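Local coordinates for protein monooxygenase (Agrobacterium tumefaciens, PDB 2I7G) that probably catalyses flavin-dependent oxidation of a still unidentified substrate with molecular oxygen, as a TIM-barrel member of the luciferase-like monooxygenase family, at residues L26-D31 / R49-E54; N255-I260 / M279-R284; R284-G289 / G304-G309. All coordinates share one frame; numbering follows the deposited sequence.

Interaction 1 of 3, residues L26-D31 / R49-E54; sequences LYTFAD and RELLEE
Ala30, two residues beyond the end of strand 23-28, and Leu51 of helix 40-60 bring the two backbones to their nearest approach, with the CA of Ala30 7.0 Å from the CA of Leu51. Leu51 spans the strand end and the loop after it, one methyl on each. CD1 lies 3.5 Å from Thr28 CG2, the two side chains sliding past each other in opposite directions, while CD2 reaches Ala30 CB at 4.1 Å. With CG anti to its backbone N (chi1 179°), Leu51 carries both methyls toward the strand end. The contact lies inside the first beta-alpha-beta unit of the TIM barrel, running from strand 23-28 through helix 40-60 to strand 65-68, whose Leu68 touches both Thr28 and Leu51. Thr28 turns its methyl to the helix and keeps its hydroxyl for the chain: OG1 accepts from Ala30 N at 3.1 Å and 166°, an ST turn that steers the loop as it leaves the strand, and it is also bonded to Ala335 O. Glu54 comes alongside with OE2 4.2 Å from Thr28 CG2; this is only van der Waals contact, and the carboxylate makes its salt bridge through OE1 to Arg47 NH1.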
ATOM      1  N   LEU B  26      -5.030   3.742  19.577  1.00 21.16           N
ATOM      2  CA  LEU B  26      -3.653   3.244  19.744  1.00 20.03           C
ATOM      3  C   LEU B  26      -2.848   3.706  18.543  1.00 21.94           C
ATOM      4  O   LEU B  26      -3.421   3.908  17.461  1.00 21.21           O
ATOM      5  CB  LEU B  26      -3.598   1.713  19.717  1.00 21.91           C
ATOM      6  CG  LEU B  26      -4.141   1.013  20.980  1.00 24.40           C
ATOM      7  CD1 LEU B  26      -4.553  -0.450  20.713  1.00 26.53           C
ATOM      8  CD2 LEU B  26      -3.113   1.145  22.096  1.00 26.58           C
ATOM      9  N   TYR B  27      -1.548   3.876  18.740  1.00 21.24           N
ATOM     10  CA  TYR B  27      -0.624   3.986  17.578  1.00 23.41           C
ATOM     11  C   TYR B  27       0.679   3.274  17.856  1.00 23.06           C
ATOM     12  O   TYR B  27       1.037   3.096  19.026  1.00 23.45           O
ATOM     13  CB  TYR B  27      -0.436   5.422  17.094  1.00 23.74           C
ATOM     14  CG  TYR B  27       0.361   6.347  17.991  1.00 24.32           C
ATOM     15  CD1 TYR B  27       1.606   6.846  17.573  1.00 26.70           C
ATOM     16  CD2 TYR B  27      -0.128   6.739  19.245  1.00 24.75           C
ATOM     17  CE1 TYR B  27       2.330   7.721  18.378  1.00 26.51           C
ATOM     18  CE2 TYR B  27       0.611   7.600  20.075  1.00 26.37           C
ATOM     19  CZ  TYR B  27       1.842   8.072  19.630  1.00 26.97           C
ATOM     20  OH  TYR B  27       2.559   8.930  20.434  1.00 27.64           O
ATOM     21  N   THR B  28       1.407   2.880  16.809  1.00 22.59           N
ATOM     22  CA  THR B  28       2.701   2.211  17.006  1.00 24.43           C
ATOM     23  C   THR B  28       3.551   2.479  15.768  1.00 23.05           C
ATOM     24  O   THR B  28       3.003   2.824  14.686  1.00 22.33           O
ATOM     25  CB  THR B  28       2.542   0.688  17.306  1.00 24.79           C
ATOM     26  OG1 THR B  28       3.827   0.050  17.504  1.00 25.74           O
ATOM     27  CG2 THR B  28       1.834  -0.021  16.147  1.00 26.23           C
ATOM     28  N   PHE B  29       4.859   2.265  15.942  1.00 22.81           N
ATOM     29  CA  PHE B  29       5.827   2.341  14.875  1.00 23.72           C
ATOM     30  C   PHE B  29       6.246   0.954  14.393  1.00 24.91           C
ATOM     31  O   PHE B  29       7.001   0.849  13.392  1.00 25.71           O
ATOM     32  CB  PHE B  29       7.078   3.126  15.335  1.00 24.01           C
ATOM     33  CG  PHE B  29       6.792   4.555  15.753  1.00 23.65           C
ATOM     34  CD1 PHE B  29       5.633   5.211  15.331  1.00 25.07           C
ATOM     35  CD2 PHE B  29       7.700   5.245  16.560  1.00 26.81           C
ATOM     36  CE1 PHE B  29       5.377   6.548  15.684  1.00 24.85           C
ATOM     37  CE2 PHE B  29       7.468   6.555  16.941  1.00 28.03           C
ATOM     38  CZ  PHE B  29       6.295   7.226  16.521  1.00 26.21           C
ATOM     39  N   ALA B  30       5.762  -0.085  15.106  1.00 23.56           N
ATOM     40  CA  ALA B  30       6.030  -1.478  14.758  1.00 24.66           C
ATOM     41  C   ALA B  30       7.545  -1.724  14.786  1.00 23.94           C
ATOM     42  O   ALA B  30       8.162  -2.123  13.790  1.00 23.55           O
ATOM     43  CB  ALA B  30       5.427  -1.814  13.376  1.00 23.61           C
ATOM     44  N   ASP B  31       8.121  -1.489  15.962  1.00 23.80           N
ATOM     45  CA  ASP B  31       9.533  -1.776  16.289  1.00 24.92           C
ATOM     46  C   ASP B  31       9.833  -3.259  16.102  1.00 24.33           C
ATOM     47  O   ASP B  31       9.010  -4.120  16.413  1.00 23.97           O
ATOM     48  CB  ASP B  31       9.786  -1.394  17.763  1.00 26.02           C
ATOM     49  CG  ASP B  31       9.217   0.003  18.133  1.00 29.68           C
ATOM     50  OD1 ASP B  31       9.924   0.764  18.826  1.00 32.87           O
ATOM     51  OD2 ASP B  31       8.085   0.366  17.727  1.00 36.54           O
ATOM     52  N   ARG B  49       2.641  -9.920  11.396  0.50 21.61           N
ATOM     53  CA  ARG B  49       1.593 -10.833  11.854  0.50 22.80           C
ATOM     54  C   ARG B  49       1.091 -10.383  13.239  0.50 22.41           C
ATOM     55  O   ARG B  49      -0.126 -10.233  13.455  0.50 22.09           O
ATOM     56  CB  ARG B  49       2.077 -12.292  11.873  0.50 22.72           C
ATOM     57  CG  ARG B  49       1.209 -13.204  12.762  0.50 23.91           C
ATOM     58  CD  ARG B  49       1.391 -14.697  12.525  0.50 24.60           C
ATOM     59  NE  ARG B  49       2.770 -15.152  12.682  0.50 29.37           N
ATOM     60  CZ  ARG B  49       3.456 -15.166  13.819  0.50 30.89           C
ATOM     61  NH1 ARG B  49       2.909 -14.730  14.945  0.50 31.36           N
ATOM     62  NH2 ARG B  49       4.705 -15.625  13.822  0.50 31.14           N
ATOM     63  N   GLU B  50       2.027 -10.118  14.154  1.00 21.94           N
ATOM     64  CA  GLU B  50       1.670  -9.633  15.491  1.00 21.95           C
ATOM     65  C   GLU B  50       0.912  -8.285  15.440  1.00 21.43           C
ATOM     66  O   GLU B  50      -0.100  -8.095  16.154  1.00 22.22           O
ATOM     67  CB  GLU B  50       2.936  -9.528  16.344  1.00 20.82           C
ATOM     68  CG  GLU B  50       3.390 -10.858  16.870  1.00 25.26           C
ATOM     69  CD  GLU B  50       4.811 -10.802  17.462  1.00 30.54           C
ATOM     70  OE1 GLU B  50       5.506  -9.744  17.373  1.00 34.55           O
ATOM     71  OE2 GLU B  50       5.235 -11.868  17.950  1.00 35.48           O
ATOM     72  N   LEU B  51       1.372  -7.380  14.569  1.00 20.69           N
ATOM     73  CA  LEU B  51       0.724  -6.078  14.444  1.00 21.63           C
ATOM     74  C   LEU B  51      -0.739  -6.234  14.003  1.00 22.09           C
ATOM     75  O   LEU B  51      -1.636  -5.562  14.550  1.00 22.10           O
ATOM     76  CB  LEU B  51       1.491  -5.219  13.434  1.00 21.10           C
ATOM     77  CG  LEU B  51       0.933  -3.802  13.164  1.00 22.19           C
ATOM     78  CD1 LEU B  51       0.933  -2.966  14.468  1.00 25.39           C
ATOM     79  CD2 LEU B  51       1.826  -3.190  12.081  1.00 22.98           C
ATOM     80  N   LEU B  52      -0.968  -7.079  12.995  0.50 22.17           N
ATOM     81  CA  LEU B  52      -2.316  -7.334  12.522  0.50 22.47           C
ATOM     82  C   LEU B  52      -3.167  -7.851  13.670  0.50 22.55           C
ATOM     83  O   LEU B  52      -4.285  -7.393  13.841  0.50 22.15           O
ATOM     84  CB  LEU B  52      -2.344  -8.269  11.302  0.50 23.90           C
ATOM     85  CG  LEU B  52      -2.364  -7.572   9.914  0.50 23.86           C
ATOM     86  CD1 LEU B  52      -3.681  -6.841   9.649  0.50 26.71           C
ATOM     87  CD2 LEU B  52      -1.167  -6.624   9.700  0.50 23.55           C
ATOM     88  N   GLU B  53      -2.624  -8.777  14.466  1.00 22.74           N
ATOM     89  CA  GLU B  53      -3.351  -9.281  15.636  1.00 24.50           C
ATOM     90  C   GLU B  53      -3.709  -8.145  16.614  1.00 23.62           C
ATOM     91  O   GLU B  53      -4.815  -8.146  17.156  1.00 24.38           O
ATOM     92  CB  GLU B  53      -2.559 -10.364  16.347  1.00 24.11           C
ATOM     93  CG  GLU B  53      -2.474 -11.683  15.541  1.00 25.27           C
ATOM     94  CD  GLU B  53      -1.639 -12.738  16.279  1.00 30.73           C
ATOM     95  OE1 GLU B  53      -1.153 -12.440  17.413  1.00 35.92           O
ATOM     96  OE2 GLU B  53      -1.506 -13.878  15.749  1.00 35.71           O
ATOM     97  N   GLU B  54      -2.780  -7.213  16.832  1.00 23.91           N
ATOM     98  CA  GLU B  54      -3.041  -6.019  17.671  1.00 24.59           C
ATOM     99  C   GLU B  54      -4.234  -5.251  17.120  1.00 23.24           C
ATOM    100  O   GLU B  54      -5.105  -4.858  17.888  1.00 22.21           O
ATOM    101  CB  GLU B  54      -1.857  -5.020  17.719  1.00 24.97           C
ATOM    102  CG  GLU B  54      -0.569  -5.561  18.335  1.00 28.99           C
ATOM    103  CD  GLU B  54       0.615  -4.554  18.189  1.00 29.21           C
ATOM    104  OE1 GLU B  54       1.741  -5.019  17.890  1.00 29.29           O
ATOM    105  OE2 GLU B  54       0.383  -3.316  18.366  1.00 31.01           O
TER

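Interaction 2 of 3, residues N255-I260 / M279-R284; sequences NVHGFI and MNRIGR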
ATOM      1  N   ASN B 255      -1.304  12.658  21.728  1.00 23.65           N
ATOM      2  CA  ASN B 255      -0.640  11.408  21.372  1.00 23.13           C
ATOM      3  C   ASN B 255       0.413  11.178  22.461  1.00 23.72           C
ATOM      4  O   ASN B 255       1.322  11.974  22.600  1.00 23.42           O
ATOM      5  CB  ASN B 255       0.086  11.562  20.040  1.00 23.11           C
ATOM      6  CG  ASN B 255      -0.849  11.731  18.854  1.00 27.12           C
ATOM      7  OD1 ASN B 255      -2.065  11.796  18.985  1.00 29.30           O
ATOM      8  ND2 ASN B 255      -0.244  11.829  17.666  1.00 26.62           N
ATOM      9  N   VAL B 256       0.261  10.110  23.234  1.00 22.47           N
ATOM     10  CA  VAL B 256       1.090   9.905  24.411  1.00 22.90           C
ATOM     11  C   VAL B 256       1.658   8.476  24.433  1.00 23.39           C
ATOM     12  O   VAL B 256       1.107   7.550  23.792  1.00 24.88           O
ATOM     13  CB  VAL B 256       0.261  10.140  25.714  1.00 23.41           C
ATOM     14  CG1 VAL B 256      -0.414  11.495  25.668  1.00 22.55           C
ATOM     15  CG2 VAL B 256      -0.804   9.032  25.946  1.00 24.47           C
ATOM     16  N   HIS B 257       2.716   8.307  25.219  1.00 22.37           N
ATOM     17  CA  HIS B 257       3.259   6.985  25.474  1.00 23.75           C
ATOM     18  C   HIS B 257       2.694   6.454  26.770  1.00 23.55           C
ATOM     19  O   HIS B 257       2.371   7.226  27.676  1.00 22.19           O
ATOM     20  CB  HIS B 257       4.777   7.039  25.538  1.00 24.00           C
ATOM     21  CG  HIS B 257       5.393   7.450  24.238  1.00 28.62           C
ATOM     22  ND1 HIS B 257       6.036   8.658  24.065  1.00 34.89           N
ATOM     23  CD2 HIS B 257       5.402   6.843  23.027  1.00 33.67           C
ATOM     24  CE1 HIS B 257       6.446   8.761  22.809  1.00 32.79           C
ATOM     25  NE2 HIS B 257       6.092   7.667  22.165  1.00 32.86           N
ATOM     26  N   GLY B 258       2.610   5.132  26.867  1.00 23.33           N
ATOM     27  CA  GLY B 258       2.150   4.539  28.126  1.00 23.88           C
ATOM     28  C   GLY B 258       1.880   3.056  28.008  1.00 24.86           C
ATOM     29  O   GLY B 258       2.299   2.396  27.040  1.00 24.33           O
ATOM     30  N   PHE B 259       1.224   2.509  29.027  1.00 23.25           N
ATOM     31  CA  PHE B 259       0.982   1.069  29.011  1.00 22.75           C
ATOM     32  C   PHE B 259      -0.069   0.739  30.073  1.00 22.59           C
ATOM     33  O   PHE B 259      -0.124   1.392  31.118  1.00 22.77           O
ATOM     34  CB  PHE B 259       2.297   0.322  29.283  1.00 22.69           C
ATOM     35  CG  PHE B 259       2.177  -1.178  29.212  1.00 23.10           C
ATOM     36  CD1 PHE B 259       1.665  -1.817  28.068  1.00 29.64           C
ATOM     37  CD2 PHE B 259       2.579  -1.958  30.299  1.00 26.40           C
ATOM     38  CE1 PHE B 259       1.545  -3.221  28.022  1.00 27.62           C
ATOM     39  CE2 PHE B 259       2.467  -3.385  30.252  1.00 25.08           C
ATOM     40  CZ  PHE B 259       1.934  -3.994  29.133  1.00 26.07           C
ATOM     41  N   ILE B 260      -0.922  -0.238  29.760  1.00 22.09           N
ATOM     42  CA  ILE B 260      -1.967  -0.672  30.708  1.00 22.00           C
ATOM     43  C   ILE B 260      -1.723  -2.143  31.061  1.00 22.29           C
ATOM     44  O   ILE B 260      -1.445  -2.968  30.173  1.00 22.08           O
ATOM     45  CB  ILE B 260      -3.373  -0.478  30.087  1.00 23.36           C
ATOM     46  CG1 ILE B 260      -3.627   1.012  29.749  1.00 23.42           C
ATOM     47  CG2 ILE B 260      -4.450  -1.047  31.011  1.00 23.18           C
ATOM     48  CD1 ILE B 260      -4.626   1.237  28.632  1.00 24.51           C
HETATM   49  N   MSE B 279      12.905   2.015  27.479  1.00 32.55           N
HETATM   50  CA  MSE B 279      13.491   3.254  28.016  1.00 35.94           C
HETATM   51  C   MSE B 279      14.579   3.889  27.114  1.00 36.86           C
HETATM   52  O   MSE B 279      14.809   5.117  27.185  1.00 37.01           O
HETATM   53  CB  MSE B 279      13.966   3.073  29.477  1.00 36.90           C
HETATM   54  CG  MSE B 279      12.832   2.647  30.444  1.00 38.70           C
HETATM   55 SE   MSE B 279      11.349   3.962  30.471  0.42 42.39          SE
HETATM   56  CE  MSE B 279       9.893   2.728  30.324  1.00 42.45           C
ATOM     57  N   ASN B 280      15.223   3.060  26.285  0.50 36.97           N
ATOM     58  CA  ASN B 280      16.209   3.525  25.299  0.50 37.51           C
ATOM     59  C   ASN B 280      15.650   4.570  24.327  0.50 37.79           C
ATOM     60  O   ASN B 280      16.403   5.413  23.813  0.50 38.44           O
ATOM     61  CB  ASN B 280      16.784   2.340  24.503  0.50 37.46           C
ATOM     62  CG  ASN B 280      17.691   1.441  25.346  0.50 37.92           C
ATOM     63  OD1 ASN B 280      17.913   0.277  25.008  0.50 39.25           O
ATOM     64  ND2 ASN B 280      18.214   1.979  26.437  0.50 36.53           N
ATOM     65  N   ARG B 281      14.344   4.491  24.064  1.00 37.20           N
ATOM     66  CA  ARG B 281      13.654   5.476  23.225  1.00 37.91           C
ATOM     67  C   ARG B 281      12.899   6.501  24.098  1.00 38.04           C
ATOM     68  O   ARG B 281      13.086   7.728  23.929  1.00 37.26           O
ATOM     69  CB  ARG B 281      12.694   4.825  22.218  1.00 37.78           C
ATOM     70  CG  ARG B 281      11.814   5.853  21.496  1.00 39.24           C
ATOM     71  CD  ARG B 281      11.612   5.466  20.022  1.00 40.20           C
ATOM     72  NE  ARG B 281      10.727   4.297  19.826  1.00 37.43           N
ATOM     73  CZ  ARG B 281       9.402   4.343  19.790  1.00 35.90           C
ATOM     74  NH1 ARG B 281       8.745   5.504  20.000  1.00 32.09           N
ATOM     75  NH2 ARG B 281       8.734   3.214  19.567  1.00 35.43           N
ATOM     76  N   ILE B 282      12.090   5.991  25.041  1.00 38.13           N
ATOM     77  CA  ILE B 282      11.231   6.842  25.896  1.00 38.35           C
ATOM     78  C   ILE B 282      12.061   7.804  26.735  1.00 37.38           C
ATOM     79  O   ILE B 282      11.835   9.013  26.702  1.00 37.23           O
ATOM     80  CB  ILE B 282      10.218   6.008  26.809  1.00 39.16           C
ATOM     81  CG1 ILE B 282       9.020   5.522  26.001  1.00 40.48           C
ATOM     82  CG2 ILE B 282       9.717   6.821  28.040  1.00 39.19           C
ATOM     83  CD1 ILE B 282       8.563   6.469  24.891  1.00 44.95           C
ATOM     84  N   GLY B 283      13.051   7.289  27.455  1.00 36.31           N
ATOM     85  CA  GLY B 283      13.852   8.177  28.296  1.00 36.01           C
ATOM     86  C   GLY B 283      14.755   9.079  27.477  1.00 36.31           C
ATOM     87  O   GLY B 283      14.935  10.270  27.803  1.00 35.45           O
ATOM     88  N   ARG B 284      15.312   8.510  26.409  0.50 35.97           N
ATOM     89  CA  ARG B 284      16.317   9.186  25.604  0.50 36.20           C
ATOM     90  C   ARG B 284      15.776  10.525  25.090  0.50 35.89           C
ATOM     91  O   ARG B 284      16.414  11.571  25.258  0.50 35.79           O
ATOM     92  CB  ARG B 284      16.755   8.273  24.448  0.50 36.50           C
ATOM     93  CG  ARG B 284      18.265   8.122  24.271  0.50 37.03           C
ATOM     94  CD  ARG B 284      18.916   7.210  25.345  0.50 39.45           C
ATOM     95  NE  ARG B 284      19.009   7.835  26.666  0.50 38.39           N
ATOM     96  CZ  ARG B 284      19.733   8.922  26.950  0.50 39.79           C
ATOM     97  NH1 ARG B 284      20.442   9.529  25.999  0.50 40.34           N
ATOM     98  NH2 ARG B 284      19.748   9.413  28.186  0.50 37.89           N
TER
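Strand 252-260 is the seventh of the eight main parallel strands of the TIM barrel, and from it His257 reaches across to Ile282 and Arg281 of helix 279-286. That helix belongs to a long excursion between the seventh and eighth strands, 252-260 and 329-333; bacterial luciferase likewise carries extra chain after its seventh strand. The heart of the contact is a CH-pi interaction. Ile282 CD1 sits over one face of the imidazole, 3.5 Å from the ring centroid and only 14° off the ring normal, so the methyl lies almost over the ring centre; its nearest ring atoms, His257 CG and ND1, are each 3.4 Å from it. To get there Ile282 takes an unusual second torsion (chi2 -34°), well away from a staggered value, which suggests a snug, slightly strained fit. A hydrogen bond between His257 ND1 and Arg286 NH2, one turn beyond Ile282 in the helix, helps to set the ring's rotation. Arg281 approaches from another direction. Its NH1 stands 4.1 Å from His257 NE2, obliquely, with guanidinium and imidazole planes 73° apart; this is a neighbourly approach without a bond. The arginine chain bends at chi2 and chi3 to bring its head to the loop that follows strand 23-28, where NH2 forms a salt bridge with Asp31 OD1. Around the contact, His257 touches Gln333 of strand 329-333 on one neighbouring strand and shares a backbone hydrogen bond with Phe307 of strand 307-309, while Arg281 packs on Phe29, Tyr76 and Ile336 in the loops.

Interaction 3 of 3, residues R284-G289 / G304-G309; sequences RERGWG and GNLFLG. With SO4 (sulfate ion), chain F.
Asn305 OD1 is gripped side-on by Arg286, which gives two N-H groups to this one oxygen. The bond from Arg286 NE to Asn305 OD1 is short and nearly straight (2.8 Å, 163°); that from Arg286 NH2 to the same OD1 is longer and more bent (3.2 Å, 137°). The oxygen lies in the guanidinium plane, yet both nitrogens reach it from one face of the amide, tilted out of the carbonyl plane. Leu306 CD2 lies oblique to the guanidinium, 3.8 Å from Arg286 NH2. A water adds a bridge, donating to Asn305 O at 2.8 Å and accepting only weakly from Arg286 NH2. At its NH1 the guanidinium is steadied by Ile282 O and, in one of the two conformers of Glu285, by a salt bridge from OE2. A sulfate ion, probably from the crystallisation liquor, settles beside the aliphatic arm of Arg286; it accepts from Trp288 at the indole edge, NE1 to sulfate O3 at 2.7 Å, and from Gly224 N. Trp288 is brought round to it by a Schellman motif ending the helix, in which Gly287 has positive phi (88°), its N bonds Arg284 O, and Trp288 N probably bonds Gly283 O. The amide is anchored in turn, Asn305 ND2 bonding Gly224 O. Further out, Phe296 of helix 293-300 touches both Trp288 and Leu306, Lys317 of helix 311-325 bonds the carbonyls of Gly304 and Leu306, and strand 307-309 runs parallel to strand 252-260, bonded to it through Phe307 and Gly309.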
ATOM      1  N   ARG B 284      15.312   8.510  26.409  0.50 35.97           N
ATOM      2  CA  ARG B 284      16.317   9.186  25.604  0.50 36.20           C
ATOM      3  C   ARG B 284      15.776  10.525  25.090  0.50 35.89           C
ATOM      4  O   ARG B 284      16.414  11.571  25.258  0.50 35.79           O
ATOM      5  CB  ARG B 284      16.755   8.273  24.448  0.50 36.50           C
ATOM      6  CG  ARG B 284      18.265   8.122  24.271  0.50 37.03           C
ATOM      7  CD  ARG B 284      18.916   7.210  25.345  0.50 39.45           C
ATOM      8  NE  ARG B 284      19.009   7.835  26.666  0.50 38.39           N
ATOM      9  CZ  ARG B 284      19.733   8.922  26.950  0.50 39.79           C
ATOM     10  NH1 ARG B 284      20.442   9.529  25.999  0.50 40.34           N
ATOM     11  NH2 ARG B 284      19.748   9.413  28.186  0.50 37.89           N
ATOM     12  N   GLU B 285      14.579  10.494  24.510  0.50 35.30           N
ATOM     13  CA  GLU B 285      13.975  11.701  23.934  0.50 34.89           C
ATOM     14  C   GLU B 285      13.532  12.738  24.976  0.50 34.89           C
ATOM     15  O   GLU B 285      13.399  13.930  24.664  0.50 34.99           O
ATOM     16  CB  GLU B 285      12.804  11.328  23.013  0.50 35.01           C
ATOM     17  CG  GLU B 285      11.575  10.734  23.699  0.50 33.34           C
ATOM     18  CD  GLU B 285      10.565  10.184  22.688  0.50 34.52           C
ATOM     19  OE1 GLU B 285      10.733  10.437  21.471  0.50 33.61           O
ATOM     20  OE2 GLU B 285       9.609   9.502  23.100  0.50 30.22           O
ATOM     21  N   ARG B 286      13.299  12.270  26.205  1.00 34.52           N
ATOM     22  CA  ARG B 286      12.905  13.134  27.317  1.00 33.84           C
ATOM     23  C   ARG B 286      14.127  13.649  28.083  1.00 34.14           C
ATOM     24  O   ARG B 286      13.987  14.425  29.029  1.00 34.80           O
ATOM     25  CB  ARG B 286      11.996  12.352  28.274  1.00 32.92           C
ATOM     26  CG  ARG B 286      10.638  12.039  27.662  1.00 30.71           C
ATOM     27  CD  ARG B 286       9.900  10.920  28.420  1.00 32.69           C
ATOM     28  NE  ARG B 286       8.522  10.788  27.922  1.00 32.43           N
ATOM     29  CZ  ARG B 286       8.181  10.340  26.705  1.00 34.66           C
ATOM     30  NH1 ARG B 286       9.117   9.904  25.832  1.00 34.40           N
ATOM     31  NH2 ARG B 286       6.891  10.305  26.362  1.00 31.75           N
ATOM     32  N   GLY B 287      15.321  13.202  27.690  1.00 33.88           N
ATOM     33  CA  GLY B 287      16.566  13.682  28.343  1.00 34.13           C
ATOM     34  C   GLY B 287      17.026  12.908  29.574  1.00 34.31           C
ATOM     35  O   GLY B 287      17.836  13.420  30.384  1.00 35.16           O
ATOM     36  N   TRP B 288      16.550  11.674  29.732  1.00 33.52           N
ATOM     37  CA  TRP B 288      17.089  10.818  30.793  1.00 33.58           C
ATOM     38  C   TRP B 288      17.402   9.383  30.360  1.00 33.38           C
ATOM     39  O   TRP B 288      16.901   8.880  29.332  1.00 33.22           O
ATOM     40  CB  TRP B 288      16.244  10.884  32.079  1.00 33.60           C
ATOM     41  CG  TRP B 288      14.728  10.831  31.865  1.00 33.22           C
ATOM     42  CD1 TRP B 288      13.880  11.910  31.705  1.00 33.48           C
ATOM     43  CD2 TRP B 288      13.894   9.656  31.800  1.00 33.94           C
ATOM     44  NE1 TRP B 288      12.576  11.478  31.558  1.00 33.56           N
ATOM     45  CE2 TRP B 288      12.555  10.101  31.596  1.00 34.38           C
ATOM     46  CE3 TRP B 288      14.142   8.273  31.889  1.00 32.66           C
ATOM     47  CZ2 TRP B 288      11.466   9.199  31.485  1.00 33.97           C
ATOM     48  CZ3 TRP B 288      13.072   7.392  31.782  1.00 33.36           C
ATOM     49  CH2 TRP B 288      11.747   7.856  31.578  1.00 33.89           C
ATOM     50  N   GLY B 289      18.298   8.763  31.124  1.00 34.11           N
ATOM     51  CA  GLY B 289      18.819   7.435  30.830  1.00 34.42           C
ATOM     52  C   GLY B 289      17.846   6.324  31.204  1.00 34.78           C
ATOM     53  O   GLY B 289      16.938   6.523  32.034  1.00 34.67           O
ATOM     54  N   GLY B 304       2.441  13.485  35.144  1.00 25.48           N
ATOM     55  CA  GLY B 304       3.494  13.225  34.190  1.00 24.74           C
ATOM     56  C   GLY B 304       2.981  12.849  32.806  1.00 25.15           C
ATOM     57  O   GLY B 304       1.820  12.516  32.629  1.00 25.43           O
ATOM     58  N   ASN B 305       3.884  12.797  31.848  1.00 23.95           N
ATOM     59  CA  ASN B 305       3.484  12.566  30.464  1.00 24.71           C
ATOM     60  C   ASN B 305       3.230  11.086  30.088  1.00 23.94           C
ATOM     61  O   ASN B 305       2.669  10.798  29.012  1.00 24.15           O
ATOM     62  CB  ASN B 305       4.532  13.171  29.533  1.00 25.77           C
ATOM     63  CG  ASN B 305       5.872  12.544  29.745  1.00 28.20           C
ATOM     64  OD1 ASN B 305       6.138  11.507  29.221  1.00 30.21           O
ATOM     65  ND2 ASN B 305       6.708  13.163  30.595  1.00 32.77           N
ATOM     66  N   LEU B 306       3.603  10.147  30.961  1.00 23.94           N
ATOM     67  CA  LEU B 306       3.392   8.712  30.662  1.00 23.24           C
ATOM     68  C   LEU B 306       2.060   8.241  31.254  1.00 24.40           C
ATOM     69  O   LEU B 306       1.835   8.377  32.475  1.00 24.35           O
ATOM     70  CB  LEU B 306       4.527   7.859  31.233  1.00 24.92           C
ATOM     71  CG  LEU B 306       5.915   8.090  30.598  1.00 25.89           C
ATOM     72  CD1 LEU B 306       6.949   7.124  31.240  1.00 25.81           C
ATOM     73  CD2 LEU B 306       5.831   7.862  29.068  1.00 25.39           C
ATOM     74  N   PHE B 307       1.177   7.725  30.385  1.00 23.41           N
ATOM     75  CA  PHE B 307      -0.176   7.284  30.775  1.00 22.96           C
ATOM     76  C   PHE B 307      -0.066   5.785  31.064  1.00 23.80           C
ATOM     77  O   PHE B 307      -0.185   4.931  30.159  1.00 22.15           O
ATOM     78  CB  PHE B 307      -1.175   7.624  29.658  1.00 23.71           C
ATOM     79  CG  PHE B 307      -1.579   9.064  29.676  1.00 23.81           C
ATOM     80  CD1 PHE B 307      -2.878   9.445  29.974  1.00 25.01           C
ATOM     81  CD2 PHE B 307      -0.619  10.053  29.385  1.00 22.10           C
ATOM     82  CE1 PHE B 307      -3.218  10.779  29.997  1.00 24.45           C
ATOM     83  CE2 PHE B 307      -0.946  11.409  29.420  1.00 23.73           C
ATOM     84  CZ  PHE B 307      -2.246  11.768  29.732  1.00 23.76           C
ATOM     85  N   LEU B 308       0.215   5.475  32.329  1.00 23.51           N
ATOM     86  CA  LEU B 308       0.677   4.114  32.659  1.00 23.46           C
ATOM     87  C   LEU B 308       0.127   3.601  34.001  1.00 23.92           C
ATOM     88  O   LEU B 308       0.210   4.297  35.030  1.00 23.18           O
ATOM     89  CB  LEU B 308       2.185   4.106  32.713  1.00 24.61           C
ATOM     90  CG  LEU B 308       2.844   2.745  32.883  1.00 25.72           C
ATOM     91  CD1 LEU B 308       4.126   2.702  32.106  1.00 30.32           C
ATOM     92  CD2 LEU B 308       3.098   2.433  34.389  1.00 24.69           C
ATOM     93  N   GLY B 309      -0.377   2.368  33.997  1.00 21.77           N
ATOM     94  CA  GLY B 309      -0.847   1.766  35.251  1.00 22.36           C
ATOM     95  C   GLY B 309      -1.966   0.784  35.044  1.00 22.64           C
ATOM     96  O   GLY B 309      -2.241   0.343  33.907  1.00 22.50           O
TER
HETATM   97  S   SO4 F 703       9.885  13.234  31.546  0.70 26.41           S
HETATM   98  O1  SO4 F 703      10.074  13.591  30.151  0.70 41.54           O
HETATM   99  O2  SO4 F 703       8.624  13.786  31.979  0.70 41.01           O
HETATM  100  O3  SO4 F 703       9.861  11.798  31.690  0.70 41.19           O
HETATM  101  O4  SO4 F 703      10.933  13.829  32.360  0.70 41.52           O
HETATM  102  O   HOH W   1       3.898  10.545  26.544  1.00 21.11           O

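How the interactions relate
All three contacts are mostly buried, but interactions 2 and 3 each include a partly exposed arginine, and interaction 3 lies furthest from the chain's centre, its 284-289 segment largely solvent-exposed. Interaction 1 is plain aliphatic packing inside a barrel unit; interaction 2 sets a methyl against a ring; interaction 3 is polar and ends beside an anion. Interactions 2 and 3 are close relatives: their centres are 5 Å apart, they share Arg284 and helix 279-286, and they tie it to strand 252-260 and to the chain leading into its neighbour 307-309. Interaction 1 joins interaction 2 through Tyr27, whose ring and hydroxyl rest on Val256 and Asn255, and through charge pairing at its loop, whereas interactions 1 and 3 do not touch.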